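Local coordinates for protein probable glucarate dehydratase (Mycobacterium smegmatis str. MC2 155, PDB 3VDG) that probably dehydrates glucarate as a member of the enolase superfamily, in a barrel domain whose metal site holds a sodium ion in this crystal, at residues A234-P237 against D238-L241; C294-A297 against F298-P302; Q416-C420 against G421-R425. One frame throughout, in Å; residues are numbered along the deposited sequence.

Contact 1 (A234-P237 against D238-L241); sequences AAFP and DHPL
A type I beta turn from Phe236 to His239 turns the chain from helix 222-235 toward strand 241-244, and the side chains of its first and last residues meet as an edge-to-face aromatic pair. Pro237 and Asp238 take the two central positions, on the solvent side. The turn is closed by a hydrogen bond from His239 N to Phe236 O, 3.2 Å long.

The phenyl ring brings its edge to one face of the imidazole, with centroids 5.2 Å apart and planes inclined at 62°. Within the pair CD1 of Phe236 makes the ring-to-ring approach, 4.0 Å from His239 CE1, and it lies over the rim of the imidazole rather than its middle. CB of Phe236 comes closer still, at 3.6 Å from His239 ND1. Each residue sets CG opposite its own carbonyl carbon (chi1 -59° in Phe236, -76° in His239), which sends both rings off the same side of the turn, away from Pro237 and Asp238.

In the enolase-type barrel this turn is an alpha-to-beta connection, the last part of a beta-alpha-beta crossover from strand 213-216 through helix 222-235 to the parallel neighbour 241-244. It therefore lies at the end of the barrel remote from the metal ligand Asp244, which sits at the C-terminal end of that strand. The Phe236 side chain also rests on Ala201 and Ile205 of helix 194-208, while Ile213 touches both aromatic residues. A weak hydrogen bond between His239 NE2 and Phe210 O probably helps to set the rotation of the imidazole. Arg233, in the last turns of the helix, extends NH1 forward to His239 O and, more weakly, to Phe236 O, giving the carbonyl that closes the turn a second donor.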
ATOM      1  N   ALA A 234     -29.243 -16.744  20.515  1.00 31.02           N
ATOM      2  CA  ALA A 234     -30.629 -17.241  20.569  1.00 44.64           C
ATOM      3  C   ALA A 234     -31.593 -16.232  19.969  1.00 41.48           C
ATOM      4  O   ALA A 234     -32.508 -16.594  19.234  1.00 35.75           O
ATOM      5  CB  ALA A 234     -31.035 -17.582  22.004  1.00 30.99           C
ATOM      6  N   ALA A 235     -31.401 -14.957  20.280  1.00 30.60           N
ATOM      7  CA  ALA A 235     -32.317 -13.926  19.769  1.00 29.44           C
ATOM      8  C   ALA A 235     -32.089 -13.553  18.293  1.00 37.42           C
ATOM      9  O   ALA A 235     -33.022 -13.115  17.617  1.00 37.19           O
ATOM     10  CB  ALA A 235     -32.258 -12.685  20.642  1.00 30.72           C
ATOM     11  N   PHE A 236     -30.855 -13.734  17.811  1.00 28.79           N
ATOM     12  CA  PHE A 236     -30.416 -13.307  16.470  1.00 26.94           C
ATOM     13  C   PHE A 236     -29.612 -14.428  15.818  1.00 35.28           C
ATOM     14  O   PHE A 236     -28.386 -14.351  15.736  1.00 38.36           O
ATOM     15  CB  PHE A 236     -29.554 -12.030  16.582  1.00 27.65           C
ATOM     16  CG  PHE A 236     -30.268 -10.878  17.223  1.00 33.49           C
ATOM     17  CD1 PHE A 236     -31.111 -10.070  16.486  1.00 34.24           C
ATOM     18  CD2 PHE A 236     -30.113 -10.614  18.575  1.00 27.78           C
ATOM     19  CE1 PHE A 236     -31.785  -9.003  17.080  1.00 32.06           C
ATOM     20  CE2 PHE A 236     -30.771  -9.554  19.170  1.00 32.32           C
ATOM     21  CZ  PHE A 236     -31.616  -8.742  18.428  1.00 29.00           C
ATOM     22  N   PRO A 237     -30.302 -15.498  15.375  1.00 34.22           N
ATOM     23  CA  PRO A 237     -29.654 -16.733  14.920  1.00 39.25           C
ATOM     24  C   PRO A 237     -28.710 -16.544  13.738  1.00 34.90           C
ATOM     25  O   PRO A 237     -27.773 -17.318  13.570  1.00 37.01           O
ATOM     26  CB  PRO A 237     -30.834 -17.620  14.485  1.00 37.79           C
ATOM     27  CG  PRO A 237     -32.007 -17.077  15.225  1.00 35.71           C
ATOM     28  CD  PRO A 237     -31.774 -15.598  15.345  1.00 40.72           C
ATOM     29  N   ASP A 238     -28.948 -15.521  12.930  1.00 30.08           N
ATOM     30  CA  ASP A 238     -28.167 -15.369  11.706  1.00 38.88           C
ATOM     31  C   ASP A 238     -27.095 -14.270  11.805  1.00 35.95           C
ATOM     32  O   ASP A 238     -26.322 -14.076  10.879  1.00 41.78           O
ATOM     33  CB  ASP A 238     -29.101 -15.100  10.523  1.00 39.90           C
ATOM     34  CG  ASP A 238     -30.011 -16.279  10.224  1.00 70.77           C
ATOM     35  OD1 ASP A 238     -29.517 -17.429  10.241  1.00 50.28           O
ATOM     36  OD2 ASP A 238     -31.217 -16.058   9.978  1.00 66.18           O
ATOM     37  N   HIS A 239     -27.054 -13.557  12.927  1.00 30.84           N
ATOM     38  CA  HIS A 239     -26.085 -12.475  13.097  1.00 27.10           C
ATOM     39  C   HIS A 239     -24.717 -12.959  13.497  1.00 26.15           C
ATOM     40  O   HIS A 239     -24.569 -13.663  14.492  1.00 29.04           O
ATOM     41  CB  HIS A 239     -26.585 -11.487  14.130  1.00 26.82           C
ATOM     42  CG  HIS A 239     -27.679 -10.578  13.623  1.00 33.87           C
ATOM     43  ND1 HIS A 239     -28.850 -11.046  13.143  1.00 33.99           N
ATOM     44  CD2 HIS A 239     -27.748  -9.190  13.540  1.00 26.95           C
ATOM     45  CE1 HIS A 239     -29.628 -10.013  12.767  1.00 35.90           C
ATOM     46  NE2 HIS A 239     -28.955  -8.877  13.011  1.00 38.36           N
ATOM     47  N   PRO A 240     -23.682 -12.583  12.729  1.00 24.42           N
ATOM     48  CA  PRO A 240     -22.341 -12.848  13.234  1.00 21.59           C
ATOM     49  C   PRO A 240     -22.114 -12.097  14.557  1.00 20.73           C
ATOM     50  O   PRO A 240     -22.632 -10.985  14.735  1.00 26.10           O
ATOM     51  CB  PRO A 240     -21.428 -12.300  12.122  1.00 29.08           C
ATOM     52  CG  PRO A 240     -22.273 -12.372  10.880  1.00 35.96           C
ATOM     53  CD  PRO A 240     -23.659 -12.020  11.361  1.00 32.79           C
ATOM     54  N   LEU A 241     -21.356 -12.721  15.463  1.00 22.76           N
ATOM     55  CA  LEU A 241     -21.133 -12.194  16.820  1.00 24.57           C
ATOM     56  C   LEU A 241     -19.649 -12.082  17.107  1.00 21.65           C
ATOM     57  O   LEU A 241     -18.850 -12.917  16.680  1.00 21.78           O
ATOM     58  CB  LEU A 241     -21.753 -13.128  17.886  1.00 23.28           C
ATOM     59  CG  LEU A 241     -23.261 -13.392  17.805  1.00 31.58           C
ATOM     60  CD1 LEU A 241     -23.669 -14.353  18.909  1.00 27.75           C
ATOM     61  CD2 LEU A 241     -24.065 -12.105  17.909  1.00 31.49           C
TER

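Contact 2 (C294-A297 against F298-P302); sequences CVVA and FDQLP
The carboxamide of Gln300 reaches back to the loop that leads into helix 301-307, and its OE1 accepts the amide of Val296 in a short, nearly straight bond (Val296 N to Gln300 OE1 2.7 Å, 172° at the hydrogen). The donor lies nearly along the C=O axis of the carboxamide. Ala297 N adds a weak second bond to Gln300 OE1 at 3.3 Å, so two successive amides of a buried loop share one oxygen. CG2 of Val296 comes within 3.5 Å of Gln300 OE1, its side chain slanting across the carboxamide.

Gln300 is steadied from its backbone: its N donates to Ala297 O at 3.0 Å. The side chain is extended beyond CG (chi2 158°), long enough to span back to Val296. Next to it along the chain, CG1 of Val295 meets CD2 of Leu301 at 3.6 Å, the two side chains crossing at about a right angle.

This is a beta-to-alpha loop of the barrel, following strand 289-291 and the sodium ligand Asn292; the Val296 side chain lies about 9 Å from the ion. Gln300 NE2 has a weak hydrogen bond with Ser128 OG. Phe298 packs edge-to-face with Trp320 of helix 317-320 and against helix 323-336, and Thr335 of the second subunit touches Phe298 and Leu301.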
ATOM      1  N   CYS A 294      -2.634  -5.244  20.251  1.00 20.78           N
ATOM      2  CA  CYS A 294      -1.233  -5.662  20.128  1.00 18.60           C
ATOM      3  C   CYS A 294      -0.671  -5.448  18.726  1.00 31.38           C
ATOM      4  O   CYS A 294       0.521  -5.643  18.504  1.00 25.09           O
ATOM      5  CB  CYS A 294      -1.016  -7.102  20.632  1.00 35.16           C
ATOM      6  SG  CYS A 294      -1.968  -8.344  19.749  1.00 41.94           S
ATOM      7  N   VAL A 295      -1.526  -5.042  17.786  1.00 26.62           N
ATOM      8  CA  VAL A 295      -1.073  -4.575  16.468  1.00 22.86           C
ATOM      9  C   VAL A 295      -1.784  -3.246  16.130  1.00 22.08           C
ATOM     10  O   VAL A 295      -2.920  -3.248  15.633  1.00 21.45           O
ATOM     11  CB  VAL A 295      -1.368  -5.604  15.346  1.00 23.13           C
ATOM     12  CG1 VAL A 295      -0.827  -5.097  14.010  1.00 25.50           C
ATOM     13  CG2 VAL A 295      -0.728  -6.949  15.661  1.00 24.27           C
ATOM     14  N   VAL A 296      -1.114  -2.131  16.404  1.00 22.49           N
ATOM     15  CA  VAL A 296      -1.694  -0.800  16.227  1.00 24.16           C
ATOM     16  C   VAL A 296      -0.733   0.129  15.484  1.00 21.25           C
ATOM     17  O   VAL A 296      -0.996   1.338  15.336  1.00 23.98           O
ATOM     18  CB  VAL A 296      -2.107  -0.158  17.586  1.00 24.55           C
ATOM     19  CG1 VAL A 296      -3.246  -0.945  18.234  1.00 23.10           C
ATOM     20  CG2 VAL A 296      -0.915  -0.064  18.525  1.00 22.02           C
ATOM     21  N   ALA A 297       0.378  -0.433  15.006  1.00 19.48           N
ATOM     22  CA  ALA A 297       1.402   0.342  14.284  1.00 20.93           C
ATOM     23  C   ALA A 297       2.140  -0.583  13.322  1.00 19.64           C
ATOM     24  O   ALA A 297       2.257  -1.785  13.583  1.00 21.96           O
ATOM     25  CB  ALA A 297       2.390   0.977  15.256  1.00 18.26           C
ATOM     26  N   PHE A 298       2.644  -0.036  12.218  1.00 18.86           N
ATOM     27  CA  PHE A 298       3.323  -0.881  11.236  1.00 17.45           C
ATOM     28  C   PHE A 298       4.482  -1.676  11.842  1.00 24.15           C
ATOM     29  O   PHE A 298       4.686  -2.833  11.488  1.00 20.76           O
ATOM     30  CB  PHE A 298       3.793  -0.071  10.011  1.00 17.94           C
ATOM     31  CG  PHE A 298       2.647   0.413   9.145  1.00 16.47           C
ATOM     32  CD1 PHE A 298       2.047  -0.438   8.220  1.00 17.80           C
ATOM     33  CD2 PHE A 298       2.149   1.695   9.295  1.00 15.79           C
ATOM     34  CE1 PHE A 298       0.982  -0.013   7.445  1.00 23.73           C
ATOM     35  CE2 PHE A 298       1.091   2.135   8.510  1.00 21.64           C
ATOM     36  CZ  PHE A 298       0.503   1.280   7.588  1.00 16.11           C
ATOM     37  N   ASP A 299       5.252  -1.079  12.746  1.00 23.04           N
ATOM     38  CA  ASP A 299       6.418  -1.833  13.251  1.00 31.40           C
ATOM     39  C   ASP A 299       6.080  -3.022  14.156  1.00 31.51           C
ATOM     40  O   ASP A 299       6.960  -3.790  14.546  1.00 28.24           O
ATOM     41  CB  ASP A 299       7.490  -0.923  13.868  1.00 28.94           C
ATOM     42  CG  ASP A 299       7.008  -0.180  15.086  1.00 49.58           C
ATOM     43  OD1 ASP A 299       7.609   0.870  15.397  1.00 62.04           O
ATOM     44  OD2 ASP A 299       6.039  -0.634  15.730  1.00 44.37           O
ATOM     45  N   GLN A 300       4.805  -3.195  14.469  1.00 23.48           N
ATOM     46  CA  GLN A 300       4.375  -4.374  15.224  1.00 24.75           C
ATOM     47  C   GLN A 300       3.979  -5.531  14.327  1.00 25.20           C
ATOM     48  O   GLN A 300       3.856  -6.669  14.778  1.00 24.48           O
ATOM     49  CB  GLN A 300       3.214  -4.016  16.159  1.00 22.31           C
ATOM     50  CG  GLN A 300       3.651  -3.098  17.294  1.00 25.71           C
ATOM     51  CD  GLN A 300       2.487  -2.326  17.880  1.00 32.81           C
ATOM     52  OE1 GLN A 300       1.343  -2.491  17.459  1.00 29.86           O
ATOM     53  NE2 GLN A 300       2.776  -1.462  18.829  1.00 40.80           N
ATOM     54  N   LEU A 301       3.774  -5.263  13.047  1.00 22.30           N
ATOM     55  CA  LEU A 301       3.307  -6.337  12.150  1.00 23.95           C
ATOM     56  C   LEU A 301       4.282  -7.530  12.025  1.00 24.17           C
ATOM     57  O   LEU A 301       3.863  -8.685  12.063  1.00 25.98           O
ATOM     58  CB  LEU A 301       2.966  -5.772  10.757  1.00 19.88           C
ATOM     59  CG  LEU A 301       1.604  -5.065  10.730  1.00 21.44           C
ATOM     60  CD1 LEU A 301       1.499  -4.167   9.491  1.00 17.54           C
ATOM     61  CD2 LEU A 301       0.465  -6.080  10.763  1.00 23.49           C
ATOM     62  N   PRO A 302       5.582  -7.257  11.855  1.00 24.67           N
ATOM     63  CA  PRO A 302       6.473  -8.409  11.653  1.00 27.15           C
ATOM     64  C   PRO A 302       6.459  -9.400  12.832  1.00 27.47           C
ATOM     65  O   PRO A 302       6.450 -10.612  12.613  1.00 24.03           O
ATOM     66  CB  PRO A 302       7.850  -7.767  11.489  1.00 27.72           C
ATOM     67  CG  PRO A 302       7.572  -6.379  10.998  1.00 27.64           C
ATOM     68  CD  PRO A 302       6.259  -5.967  11.613  1.00 25.43           C
TER

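Contact 3 (Q416-C420 against G421-R425); sequences QYLRC and GIRDR
After Cys420 the backbone leaves helical angles at Gly421, whose positive phi (75°) turns the chain so that Ile422 and Arg423 run back beside the last turn of helix 407-420.

The side chain of Arg423 carries most of the contact. Its guanidinium lies flat over one face of the Tyr417 ring, planes 18° apart, in a cation-pi stack with Arg423 CZ 4.3 Å from the centroid of the Tyr417 ring. Arg423 NH1 sits over the middle of the ring and also donates to Tyr417 O at 2.8 Å, while Arg423 NH2 donates to Leu418 O at 3.1 Å with that oxygen close to the guanidinium plane. A further bond from Arg423 NH1 to Ile422 O, 2.8 Å, ties the group to its own loop. Three carbonyls thus fix its rotation, two of them from the final turn of the helix, where the positive charge would probably be favoured by the helix dipole. A bend at chi2 (-55°) folds the arginine back over the ring, with Arg423 CD 3.4 Å from Tyr417 OH.

The phenol is held at its far end too: its hydroxyl donates to a water in the ring plane, and that water donates to Arg423 O. Closer to the chain reversal, Cys420 SG accepts Ile422 N at 3.3 Å and touches Ile422 CB at 3.8 Å.

This helix end packs on the antiparallel sheet of the N-terminal part of the chain, where Tyr417 packs on Pro37 and Ala39 of strand 30-41 and on Leu57 of strand 55-65. Helix 79-92 flanks the loop, Leu82 touching Tyr417 and Thr79 meeting both Arg423 and the carboxylate of Asp424.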
ATOM      1  N   GLN A 416     -19.959  23.508  24.047  1.00 26.84           N
ATOM      2  CA  GLN A 416     -20.118  22.358  24.943  1.00 25.55           C
ATOM      3  C   GLN A 416     -18.776  21.846  25.491  1.00 29.50           C
ATOM      4  O   GLN A 416     -18.629  21.607  26.691  1.00 29.65           O
ATOM      5  CB  GLN A 416     -20.920  21.271  24.229  1.00 28.09           C
ATOM      6  CG  GLN A 416     -21.408  20.145  25.120  1.00 30.12           C
ATOM      7  CD  GLN A 416     -22.628  19.458  24.550  1.00 43.70           C
ATOM      8  OE1 GLN A 416     -23.738  19.648  25.040  1.00 39.99           O
ATOM      9  NE2 GLN A 416     -22.435  18.661  23.510  1.00 26.77           N
ATOM     10  N   TYR A 417     -17.775  21.717  24.629  1.00 26.90           N
ATOM     11  CA  TYR A 417     -16.434  21.372  25.088  1.00 24.69           C
ATOM     12  C   TYR A 417     -15.866  22.362  26.105  1.00 33.82           C
ATOM     13  O   TYR A 417     -15.294  21.955  27.114  1.00 32.23           O
ATOM     14  CB  TYR A 417     -15.487  21.240  23.895  1.00 22.94           C
ATOM     15  CG  TYR A 417     -14.013  21.236  24.219  1.00 26.53           C
ATOM     16  CD1 TYR A 417     -13.335  20.044  24.476  1.00 23.03           C
ATOM     17  CD2 TYR A 417     -13.286  22.426  24.239  1.00 25.98           C
ATOM     18  CE1 TYR A 417     -11.979  20.046  24.755  1.00 23.71           C
ATOM     19  CE2 TYR A 417     -11.940  22.436  24.522  1.00 21.69           C
ATOM     20  CZ  TYR A 417     -11.289  21.242  24.769  1.00 24.06           C
ATOM     21  OH  TYR A 417      -9.948  21.255  25.041  1.00 29.43           O
ATOM     22  N   LEU A 418     -15.991  23.658  25.831  1.00 29.00           N
ATOM     23  CA  LEU A 418     -15.457  24.660  26.756  1.00 31.51           C
ATOM     24  C   LEU A 418     -16.137  24.507  28.123  1.00 34.71           C
ATOM     25  O   LEU A 418     -15.474  24.498  29.152  1.00 39.33           O
ATOM     26  CB  LEU A 418     -15.645  26.085  26.205  1.00 32.20           C
ATOM     27  CG  LEU A 418     -14.777  26.430  24.987  1.00 31.67           C
ATOM     28  CD1 LEU A 418     -15.122  27.802  24.417  1.00 30.37           C
ATOM     29  CD2 LEU A 418     -13.294  26.341  25.341  1.00 27.90           C
ATOM     30  N   ARG A 419     -17.454  24.328  28.110  1.00 30.60           N
ATOM     31  CA  ARG A 419     -18.244  24.296  29.345  1.00 36.86           C
ATOM     32  C   ARG A 419     -18.160  22.988  30.124  1.00 55.94           C
ATOM     33  O   ARG A 419     -18.238  23.006  31.342  1.00 34.72           O
ATOM     34  CB  ARG A 419     -19.715  24.623  29.058  1.00 33.10           C
ATOM     35  CG  ARG A 419     -20.001  26.112  28.872  1.00 59.53           C
ATOM     36  CD  ARG A 419     -21.499  26.390  28.768  1.00 98.32           C
ATOM     37  NE  ARG A 419     -22.071  25.937  27.498  1.00121.80           N
ATOM     38  CZ  ARG A 419     -22.657  24.755  27.306  1.00112.70           C
ATOM     39  NH1 ARG A 419     -22.766  23.887  28.305  1.00 87.25           N
ATOM     40  NH2 ARG A 419     -23.138  24.440  26.108  1.00 49.81           N
ATOM     41  N   CYS A 420     -18.020  21.856  29.438  1.00 34.59           N
ATOM     42  CA  CYS A 420     -18.082  20.558  30.115  1.00 36.74           C
ATOM     43  C   CYS A 420     -16.859  20.334  31.003  1.00 35.42           C
ATOM     44  O   CYS A 420     -16.868  19.449  31.849  1.00 36.33           O
ATOM     45  CB  CYS A 420     -18.191  19.403  29.111  1.00 33.22           C
ATOM     46  SG  CYS A 420     -16.594  18.964  28.364  1.00 40.05           S
ATOM     47  N   GLY A 421     -15.806  21.114  30.778  1.00 30.55           N
ATOM     48  CA  GLY A 421     -14.583  21.033  31.571  1.00 41.73           C
ATOM     49  C   GLY A 421     -13.654  19.856  31.312  1.00 53.09           C
ATOM     50  O   GLY A 421     -12.526  19.847  31.801  1.00 43.00           O
ATOM     51  N   ILE A 422     -14.108  18.857  30.556  1.00 30.18           N
ATOM     52  CA  ILE A 422     -13.262  17.687  30.260  1.00 27.16           C
ATOM     53  C   ILE A 422     -12.190  18.032  29.220  1.00 30.16           C
ATOM     54  O   ILE A 422     -12.502  18.611  28.179  1.00 33.30           O
ATOM     55  CB  ILE A 422     -14.107  16.492  29.773  1.00 29.85           C
ATOM     56  CG1 ILE A 422     -15.065  16.043  30.868  1.00 30.20           C
ATOM     57  CG2 ILE A 422     -13.213  15.317  29.391  1.00 24.65           C
ATOM     58  CD1 ILE A 422     -16.195  15.182  30.354  1.00 30.09           C
ATOM     59  N   ARG A 423     -10.934  17.682  29.505  1.00 27.15           N
ATOM     60  CA  ARG A 423      -9.811  18.035  28.631  1.00 29.53           C
ATOM     61  C   ARG A 423      -9.042  16.814  28.096  1.00 34.59           C
ATOM     62  O   ARG A 423      -8.240  16.937  27.174  1.00 29.54           O
ATOM     63  CB  ARG A 423      -8.844  18.998  29.350  1.00 27.72           C
ATOM     64  CG  ARG A 423      -9.452  20.357  29.675  1.00 35.44           C
ATOM     65  CD  ARG A 423     -10.004  20.996  28.400  1.00 39.76           C
ATOM     66  NE  ARG A 423     -10.690  22.270  28.605  1.00 35.21           N
ATOM     67  CZ  ARG A 423     -12.008  22.421  28.560  1.00 34.09           C
ATOM     68  NH1 ARG A 423     -12.789  21.374  28.320  1.00 28.33           N
ATOM     69  NH2 ARG A 423     -12.549  23.625  28.733  1.00 35.90           N
ATOM     70  N   ASP A 424      -9.260  15.651  28.699  1.00 26.45           N
ATOM     71  CA  ASP A 424      -8.630  14.398  28.253  1.00 30.73           C
ATOM     72  C   ASP A 424      -9.621  13.242  28.408  1.00 33.78           C
ATOM     73  O   ASP A 424     -10.403  13.224  29.357  1.00 26.22           O
ATOM     74  CB  ASP A 424      -7.384  14.090  29.091  1.00 30.46           C
ATOM     75  CG  ASP A 424      -6.284  15.117  28.898  1.00 52.73           C
ATOM     76  OD1 ASP A 424      -5.546  15.042  27.887  1.00 38.54           O
ATOM     77  OD2 ASP A 424      -6.152  15.998  29.769  1.00 52.71           O
ATOM     78  N   ARG A 425      -9.617  12.286  27.481  1.00 25.08           N
ATOM     79  CA  ARG A 425     -10.397  11.084  27.711  1.00 25.13           C
ATOM     80  C   ARG A 425      -9.791  10.325  28.901  1.00 27.92           C
ATOM     81  O   ARG A 425      -8.592  10.082  28.938  1.00 27.24           O
ATOM     82  CB  ARG A 425     -10.422  10.178  26.488  1.00 30.41           C
ATOM     83  CG  ARG A 425     -11.252   8.943  26.766  1.00 30.72           C
ATOM     84  CD  ARG A 425     -11.282   7.950  25.618  1.00 36.57           C
ATOM     85  NE  ARG A 425     -11.952   6.722  26.059  1.00 26.47           N
ATOM     86  CZ  ARG A 425     -12.106   5.643  25.305  1.00 51.57           C
ATOM     87  NH1 ARG A 425     -11.652   5.631  24.051  1.00 28.44           N
ATOM     88  NH2 ARG A 425     -12.719   4.584  25.813  1.00 27.86           N
TER
HETATM   89  O   HOH W   1      -8.482  19.068  25.388  1.00 27.18           O

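In the fold
From the N terminus the three contacts follow in series, none nested in or crossing another, and each closes a local turn between adjoining segments. Contact 1 joins helix 222-235 to barrel strand 241-244. Contact 2 leads from strand 289-291 into helix 301-307, on the metal-bearing side of the barrel and beside the second subunit. Contact 3 follows helix 407-420, beyond the barrel strands, and anchors that helix end to the N-terminal antiparallel sheet before helix 427-434. They stay well separated: nearest atoms are about 18 Å apart between contacts 1 and 2, about 20 Å between 1 and 3, and about 12 Å between 2 and 3.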